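Long-range contacts in phosphoserine aminotransferase (Bacillus alcalophilus, PDB 1W23), which catalyses the reversible, pyridoxal-phosphate-dependent transamination of 3-phosphohydroxypyruvate to phosphoserine, the second step of serine biosynthesis from 3-phosphoglycerate: residues P168-S174 with F187-G193; L61-Y67 with L182-G188; I93-V97 with F136-E140. The contacts are given in a common frame with arbitrary orientation. Where two conformers were deposited one is given. Numbering follows the deposited sequence.

Contacts 1 and 3 both draw on the seven-stranded mixed sheet of the subunit, whereas contact 2 joins two loops at its border. Contact 1, almost wholly buried, pairs two neighbouring parallel strands through backbone hydrogen bonds and reaches the cofactor at its C-terminal end. Contact 2 shares Phe187 and Gly188 with it: the loop 182-188 leads into one of those strands, and Leu182 packs on Met173 and Ile190 of contact 1. The chemistry of contact 2 is apolar packing around Val184, a single direct hydrogen bond and several waters. Contact 3, about 16 Å from contact 1 between centres, is partly exposed; there a loop covers a strand face through side chains, with one amide-to-backbone hydrogen bond.

Contact 1: P168-S174 with F187-G193; sequences PLIADMS and FGMIYAG. With PLP (pyridoxal-5'-phosphate), chain J.
Two adjacent parallel strands, 169-172 and 189-193, pair in the buried interior of the mixed sheet, and the C-terminal end of the pair opens onto the pyridoxal phosphate. Their axes approach to 4.9 Å and run 8° apart. Both have beta phi/psi values, from which Gly188 departs at -82/-32. In register, Ile170 lies beside Met189, Ala171 beside Ile190 and Asp172 beside Tyr191, with CA-CA distances of 4.9, 4.9 and 5.2 Å. Gly188 N donates to Leu169 O (2.8 Å), Ala171 N to Met189 O (3.0 Å), Tyr191 N to Ala171 O (3.0 Å) and Met173 N to Tyr191 O (2.8 Å). A CB on Gly188 would clash with Pro168 CB.

As in fold type I PLP enzymes, strand 169-172 of this class-V aminotransferase ends in the aspartate that meets the pyridine nitrogen: Asp172 OD2 is 2.7 Å from PLP N1. With Asp172 at chi1 t, its OD1 accepts from Ser174 N (3.1 Å), an Asx turn, and also from Ser174 OG (2.7 Å).

One face of the pair carries Ile170, Asp172, Met189 and Tyr191. Tyr191, with chi1 p, lays its ring over Asp172 CA, 3.9 Å from the ring centroid, while its OH bonds to His146. The other face carries Ala171 and Ile190. There the Phe187 ring (chi1 m) receives Met173 CE 3.8 Å from its centroid, a CH-pi contact; Ala171 CB lies 3.7 Å from Phe187 CE2, and Met173 SD 3.6 Å from Ile190 CG2. Just past strand 169-172, a water bridges Ser174 O and Gly193 O at 2.8 Å each.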
loop_
_atom_site.group_PDB
_atom_site.type_symbol
_atom_site.label_atom_id
_atom_site.label_comp_id
_atom_site.label_asym_id
_atom_site.label_seq_id
_atom_site.Cartn_x
_atom_site.Cartn_y
_atom_site.Cartn_z
ATOM N N PRO A 168 -27.808 -1.139 -5.026
ATOM C CA PRO A 168 -26.695 -1.910 -5.524
ATOM C C PRO A 168 -26.237 -2.994 -4.577
ATOM O O PRO A 168 -26.187 -2.813 -3.370
ATOM C CB PRO A 168 -25.607 -0.812 -5.647
ATOM C CG PRO A 168 -25.986 0.264 -4.688
ATOM C CD PRO A 168 -27.506 0.302 -4.759
ATOM N N LEU A 169 -25.873 -4.126 -5.169
ATOM C CA LEU A 169 -25.245 -5.228 -4.464
ATOM C C LEU A 169 -23.727 -4.987 -4.416
ATOM O O LEU A 169 -23.119 -4.724 -5.479
ATOM C CB LEU A 169 -25.578 -6.543 -5.140
ATOM C CG LEU A 169 -25.006 -7.824 -4.496
ATOM C CD1 LEU A 169 -25.578 -8.054 -3.118
ATOM C CD2 LEU A 169 -25.272 -9.048 -5.400
ATOM N N ILE A 170 -23.157 -5.068 -3.233
ATOM C CA ILE A 170 -21.718 -4.806 -3.007
ATOM C C ILE A 170 -21.123 -6.030 -2.367
ATOM O O ILE A 170 -21.762 -6.609 -1.446
ATOM C CB ILE A 170 -21.518 -3.597 -2.065
ATOM C CG1 ILE A 170 -22.471 -2.516 -2.526
ATOM C CG2 ILE A 170 -20.035 -3.279 -1.934
ATOM C CD1 ILE A 170 -21.949 -1.301 -3.152
ATOM N N ALA A 171 -19.949 -6.450 -2.840
ATOM C CA ALA A 171 -19.354 -7.664 -2.269
ATOM C C ALA A 171 -17.872 -7.508 -1.955
ATOM O O ALA A 171 -17.069 -7.063 -2.792
ATOM C CB ALA A 171 -19.504 -8.822 -3.270
ATOM N N ASP A 172 -17.526 -7.953 -0.760
ATOM C CA ASP A 172 -16.150 -8.186 -0.331
ATOM C C ASP A 172 -15.788 -9.586 -0.829
ATOM O O ASP A 172 -16.185 -10.610 -0.261
ATOM C CB ASP A 172 -16.045 -8.141 1.197
ATOM C CG ASP A 172 -14.675 -8.484 1.742
ATOM O OD1 ASP A 172 -13.735 -8.778 0.934
ATOM O OD2 ASP A 172 -14.548 -8.459 2.983
ATOM N N MET A 173 -15.042 -9.608 -1.941
ATOM C CA MET A 173 -14.595 -10.841 -2.597
ATOM C C MET A 173 -13.122 -11.104 -2.336
ATOM O O MET A 173 -12.462 -11.816 -3.126
ATOM C CB MET A 173 -14.878 -10.849 -4.109
ATOM C CG MET A 173 -16.407 -10.655 -4.391
ATOM S SD MET A 173 -16.721 -11.009 -6.129
ATOM C CE MET A 173 -18.520 -10.944 -6.169
ATOM N N SER A 174 -12.566 -10.571 -1.260
ATOM C CA SER A 174 -11.147 -10.713 -0.984
ATOM C C SER A 174 -10.630 -12.127 -1.137
ATOM O O SER A 174 -9.562 -12.320 -1.741
ATOM C CB SER A 174 -10.830 -10.251 0.418
ATOM O OG SER A 174 -11.025 -8.851 0.592
ATOM N N PHE A 187 -23.507 -6.723 -9.721
ATOM C CA PHE A 187 -22.948 -5.924 -8.641
ATOM C C PHE A 187 -22.817 -4.460 -9.011
ATOM O O PHE A 187 -22.455 -4.123 -10.145
ATOM C CB PHE A 187 -21.534 -6.440 -8.304
ATOM C CG PHE A 187 -21.589 -7.887 -7.803
ATOM C CD1 PHE A 187 -21.493 -8.955 -8.685
ATOM C CD2 PHE A 187 -21.753 -8.186 -6.466
ATOM C CE1 PHE A 187 -21.584 -10.265 -8.221
ATOM C CE2 PHE A 187 -21.869 -9.461 -6.010
ATOM C CZ PHE A 187 -21.787 -10.525 -6.879
ATOM N N GLY A 188 -22.992 -3.606 -8.022
ATOM C CA GLY A 188 -22.570 -2.230 -8.142
ATOM C C GLY A 188 -21.100 -2.000 -7.866
ATOM O O GLY A 188 -20.478 -1.096 -8.432
ATOM N N MET A 189 -20.558 -2.826 -6.961
ATOM C CA MET A 189 -19.139 -2.719 -6.603
ATOM C C MET A 189 -18.669 -4.047 -6.063
ATOM O O MET A 189 -19.399 -4.711 -5.272
ATOM C CB MET A 189 -18.959 -1.585 -5.599
ATOM C CG MET A 189 -17.510 -1.373 -5.215
ATOM S SD MET A 189 -17.263 0.046 -4.142
ATOM C CE MET A 189 -16.524 -0.875 -2.773
ATOM N N ILE A 190 -17.466 -4.429 -6.405
ATOM C CA ILE A 190 -16.734 -5.583 -5.868
ATOM C C ILE A 190 -15.386 -5.094 -5.384
ATOM O O ILE A 190 -14.750 -4.284 -6.076
ATOM C CB ILE A 190 -16.520 -6.622 -6.985
ATOM C CG1 ILE A 190 -17.840 -7.224 -7.450
ATOM C CG2 ILE A 190 -15.490 -7.626 -6.588
ATOM C CD1 ILE A 190 -17.739 -7.933 -8.751
ATOM N N TYR A 191 -14.932 -5.531 -4.213
ATOM C CA TYR A 191 -13.591 -5.183 -3.785
ATOM C C TYR A 191 -12.891 -6.407 -3.222
ATOM O O TYR A 191 -13.501 -7.374 -2.724
ATOM C CB TYR A 191 -13.583 -4.051 -2.772
ATOM C CG TYR A 191 -14.305 -4.277 -1.495
ATOM C CD1 TYR A 191 -13.662 -4.654 -0.331
ATOM C CD2 TYR A 191 -15.697 -4.071 -1.375
ATOM C CE1 TYR A 191 -14.307 -4.856 0.878
ATOM C CE2 TYR A 191 -16.352 -4.248 -0.173
ATOM C CZ TYR A 191 -15.661 -4.653 0.954
ATOM O OH TYR A 191 -16.283 -4.798 2.183
ATOM N N ALA A 192 -11.544 -6.355 -3.261
ATOM C CA ALA A 192 -10.742 -7.468 -2.795
ATOM C C ALA A 192 -9.316 -6.986 -2.538
ATOM O O ALA A 192 -8.676 -6.453 -3.445
ATOM C CB ALA A 192 -10.613 -8.557 -3.883
ATOM N N GLY A 193 -8.801 -7.218 -1.333
ATOM C CA GLY A 193 -7.341 -7.140 -1.156
ATOM C C GLY A 193 -6.689 -8.125 -2.087
ATOM O O GLY A 193 -7.193 -9.242 -2.282
HETATM N N1 PLP J . -12.236 -9.383 3.964
HETATM C C2 PLP J . -11.929 -10.722 3.787
HETATM C C2A PLP J . -13.010 -11.590 3.260
HETATM C C3 PLP J . -10.657 -11.182 4.089
HETATM O O3 PLP J . -10.359 -12.447 3.897
HETATM C C4 PLP J . -9.667 -10.268 4.607
HETATM C C4A PLP J . -8.289 -10.767 4.858
HETATM C C5 PLP J . -10.020 -8.917 4.758
HETATM C C6 PLP J . -11.310 -8.514 4.454
HETATM C C5A PLP J . -9.075 -7.891 5.315
HETATM O O4P PLP J . -8.143 -7.482 4.247
HETATM P P PLP J . -6.948 -6.427 4.603
HETATM O O1P PLP J . -6.086 -7.090 5.632
HETATM O O2P PLP J . -7.616 -5.167 5.133
HETATM O O3P PLP J . -6.320 -6.223 3.233
HETATM O O HOH W 1 -7.471 -11.754 -3.480
#

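Contact 2: L61-Y67 with L182-G188; sequences LQIPNDY and LKVNQFG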
loop_
_atom_site.group_PDB
_atom_site.type_symbol
_atom_site.label_atom_id
_atom_site.label_comp_id
_atom_site.label_asym_id
_atom_site.label_seq_id
_atom_site.Cartn_x
_atom_site.Cartn_y
_atom_site.Cartn_z
ATOM N N LEU A 61 -12.493 -11.538 -16.135
ATOM C CA LEU A 61 -13.784 -11.525 -15.431
ATOM C C LEU A 61 -14.924 -11.053 -16.339
ATOM O O LEU A 61 -16.059 -11.041 -15.887
ATOM C CB LEU A 61 -13.701 -10.698 -14.166
ATOM C CG LEU A 61 -12.926 -11.275 -13.016
ATOM C CD1 LEU A 61 -12.787 -10.232 -11.928
ATOM C CD2 LEU A 61 -13.608 -12.529 -12.443
ATOM N N GLN A 62 -14.615 -10.723 -17.599
ATOM C CA GLN A 62 -15.646 -10.176 -18.492
ATOM C C GLN A 62 -16.358 -8.977 -17.866
ATOM O O GLN A 62 -17.561 -8.923 -17.736
ATOM C CB GLN A 62 -16.638 -11.276 -18.951
ATOM C CG GLN A 62 -15.941 -12.346 -19.789
ATOM C CD GLN A 62 -16.884 -13.441 -20.268
ATOM O OE1 GLN A 62 -16.802 -14.607 -19.882
ATOM N NE2 GLN A 62 -17.799 -13.058 -21.143
ATOM N N ILE A 63 -15.544 -8.006 -17.448
ATOM C CA ILE A 63 -16.061 -6.790 -16.829
ATOM C C ILE A 63 -16.678 -5.860 -17.878
ATOM O O ILE A 63 -15.972 -5.533 -18.850
ATOM C CB ILE A 63 -14.953 -6.070 -16.033
ATOM C CG1 ILE A 63 -14.355 -6.992 -14.978
ATOM C CG2 ILE A 63 -15.479 -4.761 -15.474
ATOM C CD1 ILE A 63 -13.186 -6.403 -14.202
ATOM N N PRO A 64 -17.934 -5.486 -17.747
ATOM C CA PRO A 64 -18.533 -4.623 -18.784
ATOM C C PRO A 64 -17.898 -3.235 -18.840
ATOM O O PRO A 64 -17.279 -2.730 -17.919
ATOM C CB PRO A 64 -19.990 -4.520 -18.352
ATOM C CG PRO A 64 -20.237 -5.687 -17.446
ATOM C CD PRO A 64 -18.938 -5.879 -16.736
ATOM N N ASN A 65 -18.103 -2.583 -19.990
ATOM C CA ASN A 65 -17.471 -1.303 -20.323
ATOM C C ASN A 65 -17.932 -0.128 -19.490
ATOM O O ASN A 65 -17.250 0.901 -19.453
ATOM C CB ASN A 65 -17.736 -0.966 -21.824
ATOM C CG ASN A 65 -16.640 -1.550 -22.664
ATOM O OD1 ASN A 65 -15.700 -2.128 -22.086
ATOM N ND2 ASN A 65 -16.809 -1.382 -23.969
ATOM N N ASP A 66 -19.070 -0.299 -18.769
ATOM C CA ASP A 66 -19.569 0.758 -17.882
ATOM C C ASP A 66 -19.075 0.582 -16.450
ATOM O O ASP A 66 -19.512 1.298 -15.564
ATOM C CB ASP A 66 -21.092 0.858 -17.984
ATOM C CG ASP A 66 -21.860 -0.365 -17.603
ATOM O OD1 ASP A 66 -21.425 -1.509 -17.748
ATOM O OD2 ASP A 66 -23.008 -0.262 -17.150
ATOM N N TYR A 67 -18.102 -0.312 -16.238
ATOM C CA TYR A 67 -17.388 -0.458 -14.947
ATOM C C TYR A 67 -15.948 -0.031 -15.135
ATOM O O TYR A 67 -15.380 -0.205 -16.232
ATOM C CB TYR A 67 -17.393 -1.913 -14.448
ATOM C CG TYR A 67 -18.722 -2.431 -14.016
ATOM C CD1 TYR A 67 -19.759 -2.684 -14.914
ATOM C CD2 TYR A 67 -18.980 -2.703 -12.680
ATOM C CE1 TYR A 67 -20.981 -3.175 -14.482
ATOM C CE2 TYR A 67 -20.186 -3.194 -12.254
ATOM C CZ TYR A 67 -21.190 -3.430 -13.161
ATOM O OH TYR A 67 -22.429 -3.899 -12.780
ATOM N N LEU A 182 -17.570 -15.011 -13.014
ATOM C CA LEU A 182 -18.440 -14.107 -12.286
ATOM C C LEU A 182 -19.273 -13.293 -13.254
ATOM O O LEU A 182 -18.689 -12.768 -14.181
ATOM C CB LEU A 182 -17.501 -13.231 -11.457
ATOM C CG LEU A 182 -18.069 -12.212 -10.510
ATOM C CD1 LEU A 182 -18.948 -12.812 -9.453
ATOM C CD2 LEU A 182 -16.932 -11.439 -9.802
ATOM N N LYS A 183 -20.524 -13.069 -12.956
ATOM C CA LYS A 183 -21.419 -12.138 -13.654
ATOM C C LYS A 183 -21.319 -10.784 -12.946
ATOM O O LYS A 183 -22.066 -10.530 -11.983
ATOM C CB LYS A 183 -22.863 -12.620 -13.615
ATOM C CG LYS A 183 -23.944 -11.758 -14.249
ATOM C CD LYS A 183 -25.312 -12.471 -14.431
ATOM C CE LYS A 183 -26.573 -11.651 -14.257
ATOM N NZ LYS A 183 -27.719 -12.407 -13.673
ATOM N N VAL A 184 -20.358 -9.966 -13.396
ATOM C CA VAL A 184 -20.054 -8.694 -12.730
ATOM C C VAL A 184 -21.276 -7.780 -12.709
ATOM O O VAL A 184 -21.439 -7.016 -11.758
ATOM C CB VAL A 184 -18.812 -8.094 -13.381
ATOM C CG1 VAL A 184 -18.586 -6.664 -12.967
ATOM C CG2 VAL A 184 -17.582 -8.939 -13.086
ATOM N N ASN A 185 -22.124 -7.863 -13.772
ATOM C CA ASN A 185 -23.257 -6.949 -13.799
ATOM C C ASN A 185 -24.290 -7.207 -12.719
ATOM O O ASN A 185 -25.228 -6.402 -12.596
ATOM C CB ASN A 185 -23.814 -6.908 -15.202
ATOM C CG ASN A 185 -24.557 -8.102 -15.610
ATOM O OD1 ASN A 185 -24.874 -8.992 -14.840
ATOM N ND2 ASN A 185 -24.817 -8.005 -16.912
ATOM N N GLN A 186 -24.168 -8.258 -11.898
ATOM C CA GLN A 186 -25.031 -8.376 -10.721
ATOM C C GLN A 186 -24.680 -7.363 -9.653
ATOM O O GLN A 186 -25.470 -7.203 -8.673
ATOM C CB GLN A 186 -24.923 -9.805 -10.131
ATOM C CG GLN A 186 -25.486 -10.915 -10.974
ATOM C CD GLN A 186 -25.610 -12.271 -10.265
ATOM O OE1 GLN A 186 -24.672 -13.031 -10.096
ATOM N NE2 GLN A 186 -26.811 -12.589 -9.789
ATOM N N PHE A 187 -23.507 -6.723 -9.721
ATOM C CA PHE A 187 -22.948 -5.924 -8.641
ATOM C C PHE A 187 -22.817 -4.460 -9.011
ATOM O O PHE A 187 -22.455 -4.123 -10.145
ATOM C CB PHE A 187 -21.534 -6.440 -8.304
ATOM C CG PHE A 187 -21.589 -7.887 -7.803
ATOM C CD1 PHE A 187 -21.493 -8.955 -8.685
ATOM C CD2 PHE A 187 -21.753 -8.186 -6.466
ATOM C CE1 PHE A 187 -21.584 -10.265 -8.221
ATOM C CE2 PHE A 187 -21.869 -9.461 -6.010
ATOM C CZ PHE A 187 -21.787 -10.525 -6.879
ATOM N N GLY A 188 -22.992 -3.606 -8.022
ATOM C CA GLY A 188 -22.570 -2.230 -8.142
ATOM C C GLY A 188 -21.100 -2.000 -7.866
ATOM O O GLY A 188 -20.478 -1.096 -8.432
HETATM O O HOH W 2 -16.318 -14.079 -15.431
HETATM O O HOH W 3 -19.018 -10.691 -16.027
HETATM O O HOH W 4 -25.517 -3.640 -12.655
#
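Tyr67 lays one face of its ring over Val184, whose CG1 stands 4.0 Å from the ring centroid and 16° off the normal, a CH-pi contact. The same ring ends in the one direct hydrogen bond between the segments, from Tyr67 OH to Phe187 O at 2.6 Å. Val184 is the hub of the apolar packing: its CG1 also meets Pro64 CD at 3.9 Å, and its CG2 lies 4.2 Å from Ile63 CG1. Nearer the helix end, Leu61 CD2 touches Leu182 CB at 4.1 Å.

Helix 44-61 closes in a Schellman motif with Gln62, at positive phi, as the C-prime residue, and a type I turn from Pro64 to Tyr67 then leads into strand 67-72, outermost in the sheet of this chain. On the other segment, a 3-10 turn at 184-186 leads toward strand 189-193. Strand 204-209 lies between these two strands in the sheet, and Leu61, Ile63 and Tyr67 all pack on its Ile207.

Water bridges the two segments. One molecule lies 2.9 Å from Gln62 O and 2.8 Å from Leu182 O and accepts from Val184 N (3.0 Å); another donates to Tyr67 OH (3.1 Å) and Asn185 O (2.8 Å).

Contact 3: I93-V97 with F136-E140; sequences IGNYV and FQLNE
Asn95, Asn139 and Val97 have the most surface covered where an extended loop, 136-140, lies across one face of strand 93-98 in the fold type I sheet of this class-V aminotransferase. The loop arrives from strand 115-121 and leads into strand 142-148; these two strands flank 93-98 in the sheet, so the connection passes over the strand between them. The touching parts run 176° apart, Ile93 nearest Asn139, Asn95 nearest Leu138 and Val97 nearest Phe136, with CA-CA distances of 7.7, 7.5 and 7.9 Å. That spacing is too wide for backbone pairing, and side chains fill the gap.

The strand has regular beta conformation, and Ile93, Asn95 and Val97 point their CA-CB bonds at the loop. Asn95, with chi1 t, holds the centre: its ND2 donates to Gln137 O at 3.0 Å with a nearly straight angle of 176°. The amide is also tied into the sheet, ND2 to Asp142 and OD1 to His117.

Asn139 (chi1 m) points back at the strand. Its CG comes 3.9 Å from Ile93 CD1, and its ND2 bonds to OD1 of Asp142, so Asp142 serves the amides of both asparagines. Leu138 starts away from the strand, yet its CD2 returns to 4.0 Å from Asn95 ND2.

At the other end the contact becomes apolar, Val97 also packing on Leu145 and Ile147 of strand 142-148. Phe136, with chi1 m, turns a ring face to Val97 (chi1 t), whose CG2 sits 4.0 Å from the ring centroid, 20° off its normal, and 3.8 Å from Phe136 CZ.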
loop_
_atom_site.group_PDB
_atom_site.type_symbol
_atom_site.label_atom_id
_atom_site.label_comp_id
_atom_site.label_asym_id
_atom_site.label_seq_id
_atom_site.Cartn_x
_atom_site.Cartn_y
_atom_site.Cartn_z
ATOM N N ILE A 93 -29.883 3.358 4.380
ATOM C CA ILE A 93 -29.438 2.280 5.289
ATOM C C ILE A 93 -28.365 1.452 4.623
ATOM O O ILE A 93 -28.509 1.034 3.482
ATOM C CB ILE A 93 -30.650 1.384 5.633
ATOM C CG1 ILE A 93 -31.733 2.184 6.390
ATOM C CG2 ILE A 93 -30.230 0.150 6.396
ATOM C CD1 ILE A 93 -33.051 1.395 6.598
ATOM N N GLY A 94 -27.291 1.177 5.377
ATOM C CA GLY A 94 -26.292 0.198 4.907
ATOM C C GLY A 94 -26.728 -1.179 5.375
ATOM O O GLY A 94 -26.710 -1.483 6.575
ATOM N N ASN A 95 -27.211 -1.999 4.446
ATOM C CA ASN A 95 -27.821 -3.292 4.769
ATOM C C ASN A 95 -26.813 -4.410 4.523
ATOM O O ASN A 95 -26.237 -4.457 3.429
ATOM C CB ASN A 95 -29.082 -3.479 3.905
ATOM C CG ASN A 95 -30.046 -4.503 4.459
ATOM O OD1 ASN A 95 -29.793 -5.094 5.525
ATOM N ND2 ASN A 95 -31.187 -4.708 3.763
ATOM N N TYR A 96 -26.562 -5.248 5.509
ATOM C CA TYR A 96 -25.477 -6.252 5.499
ATOM C C TYR A 96 -26.043 -7.638 5.678
ATOM O O TYR A 96 -26.917 -7.880 6.512
ATOM C CB TYR A 96 -24.480 -5.968 6.701
ATOM C CG TYR A 96 -23.586 -4.780 6.310
ATOM C CD1 TYR A 96 -24.098 -3.489 6.378
ATOM C CD2 TYR A 96 -22.294 -4.932 5.835
ATOM C CE1 TYR A 96 -23.339 -2.396 6.024
ATOM C CE2 TYR A 96 -21.507 -3.835 5.430
ATOM C CZ TYR A 96 -22.026 -2.575 5.536
ATOM O OH TYR A 96 -21.331 -1.467 5.109
ATOM N N VAL A 97 -25.467 -8.603 4.953
ATOM C CA VAL A 97 -25.697 -10.014 5.170
ATOM C C VAL A 97 -24.496 -10.540 5.944
ATOM O O VAL A 97 -23.347 -10.464 5.464
ATOM C CB VAL A 97 -25.907 -10.811 3.884
ATOM C CG1 VAL A 97 -26.175 -12.299 4.169
ATOM C CG2 VAL A 97 -27.032 -10.242 3.034
ATOM N N PHE A 136 -33.781 -12.759 3.110
ATOM C CA PHE A 136 -33.191 -11.423 3.170
ATOM C C PHE A 136 -34.272 -10.380 3.391
ATOM O O PHE A 136 -35.300 -10.295 2.705
ATOM C CB PHE A 136 -32.479 -11.059 1.878
ATOM C CG PHE A 136 -31.165 -11.780 1.611
ATOM C CD1 PHE A 136 -30.713 -12.872 2.320
ATOM C CD2 PHE A 136 -30.392 -11.314 0.550
ATOM C CE1 PHE A 136 -29.481 -13.456 1.969
ATOM C CE2 PHE A 136 -29.188 -11.872 0.260
ATOM C CZ PHE A 136 -28.739 -12.939 0.951
ATOM N N GLN A 137 -34.013 -9.562 4.420
ATOM C CA GLN A 137 -34.903 -8.477 4.805
ATOM C C GLN A 137 -34.314 -7.181 4.209
ATOM O O GLN A 137 -33.272 -6.686 4.645
ATOM C CB GLN A 137 -35.067 -8.390 6.309
ATOM C CG GLN A 137 -35.571 -9.727 6.881
ATOM C CD GLN A 137 -36.798 -10.281 6.153
ATOM O OE1 GLN A 137 -36.948 -11.427 5.708
ATOM N NE2 GLN A 137 -37.807 -9.406 5.999
ATOM N N LEU A 138 -35.012 -6.673 3.202
ATOM C CA LEU A 138 -34.602 -5.525 2.420
ATOM C C LEU A 138 -35.421 -4.305 2.795
ATOM O O LEU A 138 -36.597 -4.432 3.238
ATOM C CB LEU A 138 -34.716 -5.838 0.937
ATOM C CG LEU A 138 -34.003 -7.093 0.434
ATOM C CD1 LEU A 138 -34.263 -7.277 -1.059
ATOM C CD2 LEU A 138 -32.515 -7.042 0.818
ATOM N N ASN A 139 -34.842 -3.113 2.591
ATOM C CA ASN A 139 -35.518 -1.868 2.940
ATOM C C ASN A 139 -35.578 -1.000 1.704
ATOM O O ASN A 139 -34.595 -0.952 0.932
ATOM C CB ASN A 139 -34.766 -1.082 4.044
ATOM C CG ASN A 139 -34.527 -1.949 5.257
ATOM O OD1 ASN A 139 -35.467 -2.263 6.003
ATOM N ND2 ASN A 139 -33.294 -2.389 5.460
ATOM N N GLU A 140 -36.693 -0.290 1.505
ATOM C CA GLU A 140 -36.824 0.599 0.337
ATOM C C GLU A 140 -35.704 1.676 0.287
ATOM O O GLU A 140 -35.327 2.098 -0.817
ATOM C CB GLU A 140 -38.199 1.227 0.370
ATOM C CG GLU A 140 -38.581 2.198 1.558
ATOM C CD GLU A 140 -39.943 2.842 1.223
ATOM O OE1 GLU A 140 -41.130 2.496 1.615
ATOM O OE2 GLU A 140 -39.776 3.874 0.456
#